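Local coordinates for uncharacterized protein lp_2219 (Lactobacillus plantarum, PDB 3HFQ) that is of unknown function but, as a seven-bladed beta-propeller of the lactonase family, may hydrolyse a sugar lactone, at residues Y10-S15 / V331-C336; G17-T22 / D33-A38; E284-R289 / N304-N309. The protein carries 1 engineered substitution. All blocks are in the same frame, centred on the assembly; numbering follows the deposited sequence.

Contact 1 of 3, residues Y10-S15 / V331-C336; sequences YTKKTS and VPEGVC
Glu333 reaches from the type II turn Val331-Gly334 into the loop Tyr10-Ser15, right at the closure of the beta-propeller. Strand 334-339, the last of the chain, completes the four-stranded blade begun by strands 2-9, 17-24 and 29-38, the Velcro arrangement that shuts the ring. Glu333 CB rests 3.2 Å from Tyr10 O. CG continues past the same carbonyl, and with CD anti to CA (chi2 179°) the chain runs out straight until the carboxylate sits inside the curl of the loop. OE1 accepts Lys12 N at 2.9 Å through its syn lone pair. OE2 takes three donors: Lys13 N and Thr14 N, each at 2.9 Å, meet it from above the carboxylate plane, while Ser15 N at 3.0 Å comes in on the anti side. The Ser15 bond is nearly straight (167° at the hydrogen) and the Thr14 bond clearly bent (134°). Four backbone N-H groups thus grip one buried carboxylate and tie down the loop's curve, and their dipoles would probably steady its negative charge.

The backbone of Glu333 is pinned as well: its carbonyl O receives Tyr10 N at 3.2 Å, and its own N is bonded to Asp308 OD2 in the neighbouring blade. Just before it in the turn, Pro332 offers CB to Thr14 CG2, 3.6 Å away, the two side chains crossing at about a right angle, and its ring packs on the CA and CB of Ser15. The OG of Ser15 turns to Thr9 instead. On the strand side, Val335 and Cys336 are both set against Gly8 in a classic beta bulge, and Val335 CG1 touches the edge of the Tyr10 ring at CD2, 3.7 Å away.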
loop_
_atom_site.group_PDB
_atom_site.type_symbol
_atom_site.label_atom_id
_atom_site.label_comp_id
_atom_site.label_asym_id
_atom_site.label_seq_id
_atom_site.Cartn_x
_atom_site.Cartn_y
_atom_site.Cartn_z
ATOM N N TYR A 10 10.922 7.421 -4.700
ATOM C CA TYR A 10 11.785 8.076 -3.730
ATOM C C TYR A 10 12.529 8.989 -4.693
ATOM O O TYR A 10 12.596 8.689 -5.887
ATOM C CB TYR A 10 12.783 7.095 -3.125
ATOM C CG TYR A 10 12.364 6.500 -1.808
ATOM C CD1 TYR A 10 12.454 7.236 -0.629
ATOM C CD2 TYR A 10 11.872 5.199 -1.739
ATOM C CE1 TYR A 10 12.080 6.681 0.595
ATOM C CE2 TYR A 10 11.495 4.638 -0.530
ATOM C CZ TYR A 10 11.596 5.384 0.633
ATOM O OH TYR A 10 11.233 4.820 1.833
ATOM N N THR A 11 13.072 10.095 -4.207
ATOM C CA THR A 11 13.813 10.993 -5.085
ATOM C C THR A 11 15.169 11.289 -4.464
ATOM O O THR A 11 15.530 12.445 -4.248
ATOM C CB THR A 11 13.052 12.310 -5.312
ATOM O OG1 THR A 11 12.735 12.909 -4.049
ATOM C CG2 THR A 11 11.768 12.049 -6.086
ATOM N N LYS A 12 15.912 10.224 -4.185
ATOM C CA LYS A 12 17.229 10.330 -3.571
ATOM C C LYS A 12 18.371 10.162 -4.569
ATOM O O LYS A 12 19.520 10.466 -4.249
ATOM C CB LYS A 12 17.365 9.289 -2.454
ATOM C CG LYS A 12 16.370 9.472 -1.313
ATOM C CD LYS A 12 16.562 8.445 -0.200
ATOM C CE LYS A 12 16.135 7.046 -0.630
ATOM N NZ LYS A 12 16.190 6.069 0.500
ATOM N N LYS A 13 18.063 9.683 -5.771
ATOM C CA LYS A 13 19.093 9.479 -6.785
ATOM C C LYS A 13 18.815 10.128 -8.138
ATOM O O LYS A 13 19.466 11.108 -8.502
ATOM C CB LYS A 13 19.353 7.979 -6.979
ATOM C CG LYS A 13 19.988 7.312 -5.764
ATOM C CD LYS A 13 20.323 5.846 -6.008
ATOM C CE LYS A 13 19.080 4.972 -6.031
ATOM N NZ LYS A 13 19.422 3.534 -6.219
ATOM N N THR A 14 17.858 9.592 -8.887
ATOM C CA THR A 14 17.560 10.145 -10.203
ATOM C C THR A 14 16.104 10.517 -10.470
ATOM O O THR A 14 15.815 11.242 -11.420
ATOM C CB THR A 14 18.009 9.178 -11.312
ATOM O OG1 THR A 14 17.653 9.722 -12.587
ATOM C CG2 THR A 14 17.343 7.827 -11.142
ATOM N N SER A 15 15.188 10.022 -9.645
ATOM C CA SER A 15 13.767 10.320 -9.829
ATOM C C SER A 15 13.445 11.797 -9.610
ATOM O O SER A 15 14.038 12.448 -8.752
ATOM C CB SER A 15 12.924 9.478 -8.869
ATOM O OG SER A 15 11.565 9.875 -8.912
ATOM N N VAL A 331 11.609 2.957 -14.418
ATOM C CA VAL A 331 10.837 3.792 -13.504
ATOM C C VAL A 331 11.822 4.023 -12.368
ATOM O O VAL A 331 12.050 3.133 -11.547
ATOM C CB VAL A 331 9.600 3.068 -12.928
ATOM C CG1 VAL A 331 8.940 3.954 -11.867
ATOM C CG2 VAL A 331 8.603 2.754 -14.036
ATOM N N PRO A 332 12.420 5.221 -12.306
ATOM C CA PRO A 332 13.393 5.530 -11.256
ATOM C C PRO A 332 12.908 5.475 -9.812
ATOM O O PRO A 332 11.949 6.147 -9.439
ATOM C CB PRO A 332 13.896 6.919 -11.652
ATOM C CG PRO A 332 12.717 7.524 -12.335
ATOM C CD PRO A 332 12.215 6.381 -13.191
ATOM N N GLU A 333 13.591 4.661 -9.010
ATOM C CA GLU A 333 13.286 4.521 -7.590
ATOM C C GLU A 333 11.807 4.242 -7.313
ATOM O O GLU A 333 11.266 4.708 -6.312
ATOM C CB GLU A 333 13.713 5.799 -6.855
ATOM C CG GLU A 333 15.137 6.262 -7.172
ATOM C CD GLU A 333 15.519 7.542 -6.440
ATOM O OE1 GLU A 333 15.521 7.538 -5.193
ATOM O OE2 GLU A 333 15.816 8.549 -7.114
ATOM N N GLY A 334 11.163 3.475 -8.188
ATOM C CA GLY A 334 9.748 3.171 -8.023
ATOM C C GLY A 334 9.363 2.395 -6.776
ATOM O O GLY A 334 9.957 1.356 -6.484
ATOM N N VAL A 335 8.356 2.888 -6.051
ATOM C CA VAL A 335 7.893 2.236 -4.827
ATOM C C VAL A 335 6.370 2.243 -4.628
ATOM O O VAL A 335 5.875 1.847 -3.571
ATOM C CB VAL A 335 8.547 2.867 -3.578
ATOM C CG1 VAL A 335 10.044 2.564 -3.567
ATOM C CG2 VAL A 335 8.306 4.379 -3.563
ATOM N N CYS A 336 5.629 2.701 -5.631
ATOM C CA CYS A 336 4.167 2.718 -5.541
ATOM C C CYS A 336 3.545 2.590 -6.918
ATOM O O CYS A 336 3.951 3.271 -7.858
ATOM C CB CYS A 336 3.670 4.006 -4.873
ATOM S SG CYS A 336 1.855 4.096 -4.679
#

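Contact 2 of 3, residues G17-T22 / D33-A38; sequences GIYQGT and DGLLAA
With CG anti to the backbone N (chi1 -176°) and chi2 at 72°, Leu35 lays CD1 over one face of the Tyr19 ring, whose CG is turned anti to its own carbonyl carbon (chi1 -66°). This is a CH-pi contact in a beta hairpin, strands 17-24 and 29-38, at one side of the propeller blade that closes the ring; CD1 stands 4.0 Å from the ring centroid. The same methyl also touches Ile18 O.

Two classic beta bulges shape the pairing. In one, Ile18 is set against two residues, Leu36 and Ala37: its O accepts Leu36 N at 2.6 Å and Ala37 N at 3.2 Å, and the strand bends sharply at Leu36. In the other, Gln20 is matched by Asp33 and Gly34, whose two N-H groups reach its O in weak bonds. Within this second bulge Gln20 N also donates to Gly34 O at 2.9 Å. Gly17 lies so near Ala37 O that a side chain there would clash.

The side chain of Gln20 crosses Leu36 at about a right angle, its amide lying against the CD1 methyl; OE1, 3.5 Å from that methyl, accepts from Arg4, and NE2 gives its bond to Gln73 O. At the far end Thr22 OG1 donates to the syn lone pair of Asp33 OD2, 2.7 Å away.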
loop_
_atom_site.group_PDB
_atom_site.type_symbol
_atom_site.label_atom_id
_atom_site.label_comp_id
_atom_site.label_asym_id
_atom_site.label_seq_id
_atom_site.Cartn_x
_atom_site.Cartn_y
_atom_site.Cartn_z
ATOM N N GLY A 17 10.090 12.712 -9.283
ATOM C CA GLY A 17 8.762 12.761 -8.695
ATOM C C GLY A 17 7.818 11.641 -9.086
ATOM O O GLY A 17 8.180 10.462 -9.062
ATOM N N ILE A 18 6.595 12.019 -9.443
ATOM C CA ILE A 18 5.568 11.060 -9.832
ATOM C C ILE A 18 5.573 10.850 -11.342
ATOM O O ILE A 18 5.505 11.811 -12.114
ATOM C CB ILE A 18 4.172 11.558 -9.389
ATOM C CG1 ILE A 18 4.171 11.790 -7.877
ATOM C CG2 ILE A 18 3.101 10.538 -9.765
ATOM C CD1 ILE A 18 2.947 12.511 -7.366
ATOM N N TYR A 19 5.666 9.592 -11.762
ATOM C CA TYR A 19 5.665 9.267 -13.183
ATOM C C TYR A 19 4.339 8.647 -13.590
ATOM O O TYR A 19 3.532 8.265 -12.741
ATOM C CB TYR A 19 6.816 8.307 -13.527
ATOM C CG TYR A 19 8.188 8.926 -13.354
ATOM C CD1 TYR A 19 8.770 9.028 -12.091
ATOM C CD2 TYR A 19 8.875 9.469 -14.443
ATOM C CE1 TYR A 19 9.998 9.659 -11.910
ATOM C CE2 TYR A 19 10.108 10.108 -14.273
ATOM C CZ TYR A 19 10.660 10.198 -13.002
ATOM O OH TYR A 19 11.868 10.826 -12.812
ATOM N N GLN A 20 4.114 8.563 -14.897
ATOM C CA GLN A 20 2.884 7.980 -15.406
ATOM C C GLN A 20 3.189 7.109 -16.613
ATOM O O GLN A 20 4.108 7.389 -17.384
ATOM C CB GLN A 20 1.873 9.079 -15.759
ATOM C CG GLN A 20 2.209 9.929 -16.980
ATOM C CD GLN A 20 1.271 11.117 -17.126
ATOM O OE1 GLN A 20 0.077 11.020 -16.829
ATOM N NE2 GLN A 20 1.803 12.241 -17.594
ATOM N N GLY A 21 2.426 6.035 -16.757
ATOM C CA GLY A 21 2.643 5.137 -17.869
ATOM C C GLY A 21 1.349 4.579 -18.410
ATOM O O GLY A 21 0.256 4.973 -17.995
ATOM N N THR A 22 1.481 3.642 -19.339
ATOM C CA THR A 22 0.329 3.026 -19.964
ATOM C C THR A 22 0.522 1.522 -20.090
ATOM O O THR A 22 1.608 1.052 -20.429
ATOM C CB THR A 22 0.109 3.598 -21.375
ATOM O OG1 THR A 22 -0.067 5.018 -21.293
ATOM C CG2 THR A 22 -1.115 2.966 -22.028
ATOM N N ASP A 33 5.547 6.772 -19.622
ATOM C CA ASP A 33 5.391 7.908 -20.523
ATOM C C ASP A 33 6.087 9.186 -20.078
ATOM O O ASP A 33 6.270 10.106 -20.874
ATOM C CB ASP A 33 3.902 8.184 -20.765
ATOM C CG ASP A 33 3.170 6.970 -21.310
ATOM O OD1 ASP A 33 3.710 6.314 -22.225
ATOM O OD2 ASP A 33 2.054 6.672 -20.830
ATOM N N GLY A 34 6.474 9.255 -18.812
ATOM C CA GLY A 34 7.154 10.446 -18.346
ATOM C C GLY A 34 6.689 10.959 -17.002
ATOM O O GLY A 34 5.783 10.404 -16.382
ATOM N N LEU A 35 7.326 12.036 -16.562
ATOM C CA LEU A 35 7.026 12.667 -15.286
ATOM C C LEU A 35 5.679 13.386 -15.310
ATOM O O LEU A 35 5.402 14.177 -16.211
ATOM C CB LEU A 35 8.133 13.666 -14.949
ATOM C CG LEU A 35 8.067 14.375 -13.597
ATOM C CD1 LEU A 35 8.410 13.386 -12.493
ATOM C CD2 LEU A 35 9.048 15.545 -13.589
ATOM N N LEU A 36 4.841 13.103 -14.319
ATOM C CA LEU A 36 3.536 13.740 -14.219
ATOM C C LEU A 36 3.638 14.939 -13.279
ATOM O O LEU A 36 3.075 15.999 -13.545
ATOM C CB LEU A 36 2.492 12.753 -13.686
ATOM C CG LEU A 36 1.097 13.325 -13.397
ATOM C CD1 LEU A 36 0.454 13.823 -14.685
ATOM C CD2 LEU A 36 0.233 12.252 -12.758
ATOM N N ALA A 37 4.366 14.771 -12.182
ATOM C CA ALA A 37 4.517 15.855 -11.218
ATOM C C ALA A 37 5.888 15.881 -10.561
ATOM O O ALA A 37 6.334 14.882 -9.990
ATOM C CB ALA A 37 3.437 15.751 -10.150
ATOM N N ALA A 38 6.553 17.028 -10.643
ATOM C CA ALA A 38 7.860 17.186 -10.024
ATOM C C ALA A 38 7.602 17.431 -8.542
ATOM O O ALA A 38 6.958 18.414 -8.172
ATOM C CB ALA A 38 8.600 18.368 -10.638
#

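Contact 3 of 3, residues E284-R289 / N304-N309; sequences EGDFPR and NQNTDN
Gly285 lies flat against Asn304 where the loop 284-289, leading into the propeller blade of strands 290-293 to 322-330, crosses the turn 304-309 between two strands of that blade. This is the tight part. Gly285 CA is 3.4 Å from Asn304 CG, and a CB on it would run into Asn304, Thr307 and Asn309 together. Thr307 OG1 works both ways here, accepting Asp286 N at 3.0 Å and donating to Asn309 OD1. Asn304 ND2 adds a bond to Asn309 O, and its OD1 accepts from Thr283. An alanine in place of Asn304 would probably open a gap over Gly285 and leave the Thr283 hydroxyl without this partner and the turn with one bond fewer.

Further along, Gln305 N meets Phe287 O at 2.9 Å and Asn306 N meets Asp286 O. With CG anti to its carbonyl carbon (chi1 -60°), Asn306 brings its amide between Asp286 and Phe287: ND2 donates to Asp286 OD2 at 2.9 Å, straight out in its own plane but from above the carboxylate, and it sits 3.4 Å above the plane of the Phe287 ring, toward the rim, with the two planes 28° apart.

The looser side is at Arg289. Gln305 NE2 touches Arg289 CD at 3.6 Å, but the polar ends are joined by a water, which accepts from NE2 and from Arg289 NH1. With Arg259 beside Arg289 and a phosphate close by, probably from the crystallisation liquor, this water-bridged corner is consistent with a site that attracts anions.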
loop_
_atom_site.group_PDB
_atom_site.type_symbol
_atom_site.label_atom_id
_atom_site.label_comp_id
_atom_site.label_asym_id
_atom_site.label_seq_id
_atom_site.Cartn_x
_atom_site.Cartn_y
_atom_site.Cartn_z
ATOM N N GLU A 284 11.810 -9.719 -11.329
ATOM C CA GLU A 284 12.815 -9.283 -12.301
ATOM C C GLU A 284 13.503 -7.975 -11.907
ATOM O O GLU A 284 13.777 -7.115 -12.753
ATOM C CB GLU A 284 12.181 -9.123 -13.685
ATOM C CG GLU A 284 11.533 -10.384 -14.250
ATOM C CD GLU A 284 12.480 -11.573 -14.307
ATOM O OE1 GLU A 284 13.703 -11.368 -14.477
ATOM O OE2 GLU A 284 11.999 -12.718 -14.197
ATOM N N GLY A 285 13.783 -7.837 -10.617
ATOM C CA GLY A 285 14.435 -6.639 -10.120
ATOM C C GLY A 285 14.673 -6.798 -8.635
ATOM O O GLY A 285 14.353 -7.842 -8.068
ATOM N N ASP A 286 15.217 -5.767 -7.996
ATOM C CA ASP A 286 15.499 -5.835 -6.570
ATOM C C ASP A 286 14.566 -4.949 -5.746
ATOM O O ASP A 286 14.331 -3.787 -6.081
ATOM C CB ASP A 286 16.966 -5.453 -6.317
ATOM C CG ASP A 286 17.409 -5.702 -4.878
ATOM O OD1 ASP A 286 17.100 -6.783 -4.326
ATOM O OD2 ASP A 286 18.087 -4.823 -4.300
ATOM N N PHE A 287 14.034 -5.526 -4.673
ATOM C CA PHE A 287 13.140 -4.845 -3.745
ATOM C C PHE A 287 11.791 -4.355 -4.269
ATOM O O PHE A 287 11.564 -3.151 -4.416
ATOM C CB PHE A 287 13.880 -3.691 -3.057
ATOM C CG PHE A 287 14.519 -4.082 -1.751
ATOM C CD1 PHE A 287 15.338 -5.206 -1.674
ATOM C CD2 PHE A 287 14.288 -3.341 -0.597
ATOM C CE1 PHE A 287 15.917 -5.586 -0.464
ATOM C CE2 PHE A 287 14.864 -3.712 0.619
ATOM C CZ PHE A 287 15.679 -4.838 0.683
ATOM N N PRO A 288 10.874 -5.293 -4.558
ATOM C CA PRO A 288 9.532 -4.970 -5.056
ATOM C C PRO A 288 8.649 -4.472 -3.902
ATOM O O PRO A 288 7.950 -5.256 -3.253
ATOM C CB PRO A 288 9.047 -6.301 -5.629
ATOM C CG PRO A 288 9.749 -7.316 -4.749
ATOM C CD PRO A 288 11.139 -6.740 -4.670
ATOM N N ARG A 289 8.680 -3.164 -3.667
ATOM C CA ARG A 289 7.918 -2.546 -2.584
ATOM C C ARG A 289 6.420 -2.412 -2.850
ATOM O O ARG A 289 5.630 -2.310 -1.912
ATOM C CB ARG A 289 8.524 -1.178 -2.255
ATOM C CG ARG A 289 7.901 -0.461 -1.063
ATOM C CD ARG A 289 8.863 0.596 -0.530
ATOM N NE ARG A 289 8.206 1.569 0.339
ATOM C CZ ARG A 289 8.777 2.126 1.400
ATOM N NH1 ARG A 289 10.019 1.803 1.733
ATOM N NH2 ARG A 289 8.110 3.016 2.124
ATOM N N ASN A 304 10.302 -2.274 -8.925
ATOM C CA ASN A 304 11.440 -2.635 -8.092
ATOM C C ASN A 304 12.204 -1.377 -7.721
ATOM O O ASN A 304 12.718 -0.666 -8.583
ATOM C CB ASN A 304 12.345 -3.611 -8.843
ATOM C CG ASN A 304 11.649 -4.917 -9.155
ATOM O OD1 ASN A 304 11.426 -5.740 -8.268
ATOM N ND2 ASN A 304 11.285 -5.109 -10.419
ATOM N N GLN A 305 12.277 -1.128 -6.420
ATOM C CA GLN A 305 12.924 0.044 -5.849
ATOM C C GLN A 305 14.407 0.249 -6.155
ATOM O O GLN A 305 14.810 1.334 -6.583
ATOM C CB GLN A 305 12.715 0.024 -4.329
ATOM C CG GLN A 305 13.304 1.196 -3.576
ATOM C CD GLN A 305 13.052 1.112 -2.076
ATOM O OE1 GLN A 305 13.550 1.931 -1.308
ATOM N NE2 GLN A 305 12.276 0.120 -1.657
ATOM N N ASN A 306 15.217 -0.784 -5.947
ATOM C CA ASN A 306 16.660 -0.656 -6.144
ATOM C C ASN A 306 17.214 -0.790 -7.561
ATOM O O ASN A 306 18.333 -0.349 -7.824
ATOM C CB ASN A 306 17.401 -1.637 -5.224
ATOM C CG ASN A 306 17.115 -1.392 -3.754
ATOM O OD1 ASN A 306 16.766 -0.283 -3.356
ATOM N ND2 ASN A 306 17.284 -2.424 -2.938
ATOM N N THR A 307 16.451 -1.384 -8.473
ATOM C CA THR A 307 16.930 -1.548 -9.841
ATOM C C THR A 307 16.234 -0.637 -10.849
ATOM O O THR A 307 16.464 -0.738 -12.054
ATOM C CB THR A 307 16.822 -3.018 -10.287
ATOM O OG1 THR A 307 15.538 -3.538 -9.922
ATOM C CG2 THR A 307 17.915 -3.855 -9.612
ATOM N N ASP A 308 15.383 0.253 -10.347
ATOM C CA ASP A 308 14.690 1.218 -11.193
ATOM C C ASP A 308 13.930 0.608 -12.365
ATOM O O ASP A 308 13.956 1.156 -13.465
ATOM C CB ASP A 308 15.697 2.230 -11.748
ATOM C CG ASP A 308 16.513 2.896 -10.665
ATOM O OD1 ASP A 308 17.754 2.933 -10.799
ATOM O OD2 ASP A 308 15.919 3.386 -9.683
ATOM N N ASN A 309 13.260 -0.516 -12.148
ATOM C CA ASN A 309 12.511 -1.123 -13.240
ATOM C C ASN A 309 11.166 -1.685 -12.819
ATOM O O ASN A 309 10.970 -2.072 -11.672
ATOM C CB ASN A 309 13.337 -2.216 -13.938
ATOM C CG ASN A 309 14.083 -3.118 -12.966
ATOM O OD1 ASN A 309 13.850 -3.094 -11.759
ATOM N ND2 ASN A 309 14.988 -3.932 -13.503
HETATM O O HOH W 1 11.901 -0.668 0.995
#

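In the fold
Contact 1 joins the two ends of the chain, and the other two contacts are nested inside the loop it closes: contact 2 comes first, contact 3 near the end. Contacts 1 and 2 share the closing blade, their centres 11 Å apart, and meet where Pro332 CG packs 3.4 Å from Tyr19 CZ. Contact 3 belongs to the preceding blade and its incoming connection, its centre 10 Å from that of contact 1; besides the Glu333 bond, Val331 N probably bonds to Asp308 O, and Tyr10 packs on Arg289 through OH and on Gln305 through its ring. Contacts 2 and 3, centres about 17 Å apart, do not touch. Contact 1 therefore couples the closing blade to its neighbour, where phosphate, probably from the crystallisation liquor, lies near Tyr10 and near Arg289.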